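Local coordinates for protein siroheme decarboxylase (Hydrogenobacter thermophilus, PDB 4CH7) that catalyses the decarboxylation of siroheme to 12,18-didecarboxysiroheme, probably through a monodecarboxylated intermediate, in the biosynthesis of heme d1, at residues E247-G250 with R251-G255. Sequence-based numbering, arbitrary orientation.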
loop_
_atom_site.group_PDB
_atom_site.type_symbol
_atom_site.label_atom_id
_atom_site.label_comp_id
_atom_site.label_asym_id
_atom_site.label_seq_id
_atom_site.Cartn_x
_atom_site.Cartn_y
_atom_site.Cartn_z
ATOM N N GLU A 247 4.156 21.373 -0.748
ATOM C CA GLU A 247 5.380 20.882 -0.120
ATOM C C GLU A 247 5.466 21.357 1.324
ATOM O O GLU A 247 5.485 20.544 2.248
ATOM C CB GLU A 247 6.620 21.341 -0.895
ATOM C CG GLU A 247 7.103 20.366 -1.963
ATOM C CD GLU A 247 8.464 20.739 -2.524
ATOM O OE1 GLU A 247 9.108 21.660 -1.976
ATOM O OE2 GLU A 247 8.891 20.108 -3.513
ATOM N N GLU A 248 5.515 22.673 1.509
ATOM C CA GLU A 248 5.550 23.274 2.839
ATOM C C GLU A 248 4.388 22.799 3.710
ATOM O O GLU A 248 4.594 22.355 4.840
ATOM C CB GLU A 248 5.524 24.801 2.742
ATOM C CG GLU A 248 5.415 25.492 4.094
ATOM C CD GLU A 248 4.561 26.743 4.050
ATOM O OE1 GLU A 248 4.337 27.277 2.944
ATOM O OE2 GLU A 248 4.111 27.193 5.123
ATOM N N VAL A 249 3.170 22.897 3.174
ATOM C CA VAL A 249 1.969 22.476 3.892
ATOM C C VAL A 249 2.051 21.009 4.311
ATOM O O VAL A 249 1.764 20.671 5.462
ATOM C CB VAL A 249 0.692 22.711 3.060
ATOM C CG1 VAL A 249 -0.515 22.106 3.752
ATOM C CG2 VAL A 249 0.470 24.197 2.839
ATOM N N GLY A 250 2.448 20.147 3.379
ATOM C CA GLY A 250 2.621 18.733 3.665
ATOM C C GLY A 250 3.587 18.487 4.810
ATOM O O GLY A 250 3.338 17.636 5.668
ATOM N N ARG A 251 4.682 19.245 4.829
ATOM C CA ARG A 251 5.685 19.132 5.885
ATOM C C ARG A 251 5.175 19.706 7.203
ATOM O O ARG A 251 5.452 19.161 8.273
ATOM C CB ARG A 251 6.985 19.829 5.475
ATOM C CG ARG A 251 7.586 19.307 4.181
ATOM C CD ARG A 251 8.944 19.923 3.885
ATOM N NE ARG A 251 9.370 19.648 2.515
ATOM C CZ ARG A 251 9.515 20.577 1.576
ATOM N NH1 ARG A 251 9.281 21.851 1.856
ATOM N NH2 ARG A 251 9.903 20.233 0.356
ATOM N N TYR A 252 4.437 20.809 7.122
ATOM C CA TYR A 252 3.830 21.408 8.306
ATOM C C TYR A 252 2.879 20.424 8.983
ATOM O O TYR A 252 2.961 20.197 10.189
ATOM C CB TYR A 252 3.079 22.689 7.934
ATOM C CG TYR A 252 2.421 23.364 9.116
ATOM C CD1 TYR A 252 3.175 24.068 10.043
ATOM C CD2 TYR A 252 1.046 23.301 9.303
ATOM C CE1 TYR A 252 2.583 24.684 11.127
ATOM C CE2 TYR A 252 0.443 23.918 10.385
ATOM C CZ TYR A 252 1.219 24.607 11.293
ATOM O OH TYR A 252 0.639 25.226 12.377
ATOM N N ILE A 253 1.986 19.844 8.185
ATOM C CA ILE A 253 1.022 18.853 8.655
ATOM C C ILE A 253 1.717 17.598 9.202
ATOM O O ILE A 253 1.283 17.021 10.200
ATOM C CB ILE A 253 0.031 18.479 7.522
ATOM C CG1 ILE A 253 -0.810 19.693 7.121
ATOM C CG2 ILE A 253 -0.879 17.341 7.937
ATOM C CD1 ILE A 253 -1.786 19.423 5.990
ATOM N N ALA A 254 2.806 17.195 8.554
ATOM C CA ALA A 254 3.559 16.009 8.957
ATOM C C ALA A 254 4.169 16.140 10.353
ATOM O O ALA A 254 4.483 15.136 10.994
ATOM C CB ALA A 254 4.643 15.701 7.938
ATOM N N GLY A 255 4.341 17.375 10.816
ATOM C CA GLY A 255 4.944 17.621 12.114
ATOM C C GLY A 255 4.015 17.371 13.288
ATOM O O GLY A 255 4.456 17.328 14.437
#
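With CG anti to its carbonyl carbon (chi1 -57°) and the chain extended from there to NE, Arg251 runs back along the helix to Glu247, whose own chain is extended beyond CG. The two side chains run alongside each other in the same direction and close an i to i+4 salt bridge. NH2 alone of the guanidinium nitrogens comes within bonding distance of the carboxylate, 2.8 Å from Glu247 OE1, in a weak, bent hydrogen bond; the planes stand 60° apart and a single N-H meets a single oxygen, not the paired end-on arrangement. CB of Glu247 lies over one face of the guanidinium, and Arg251 CG passes 3.1 Å from Glu247 O. That carbonyl accepts Arg251 N at 3.0 Å, the first of four consecutive alpha-helical bonds that end with Ala254 N to Gly250 O. The straightest joins Ile253 N to Val249 O at 2.9 Å. On the buried side, one turn apart, Val249 CG1 meets Ile253 CD1 at 3.7 Å. The short helix 246-254 belongs to the second AsnC-like domain and packs on the closed antiparallel barrel: Val249 and Ile253 both rest on Leu275 of strand 275-281, and Ile253 also reaches Ala277 and, on helix 284-297, Ile294. Cutting Ile253 back to an alanine is likely to leave Val249 CG1 without its CD1 partner and a gap facing Leu275 and Ile294. Glu248 forms a salt bridge with Lys298, which makes a cation-pi contact with Tyr252, while Tyr252 also touches Glu297, tying this helix to the adjoining helix 284-297.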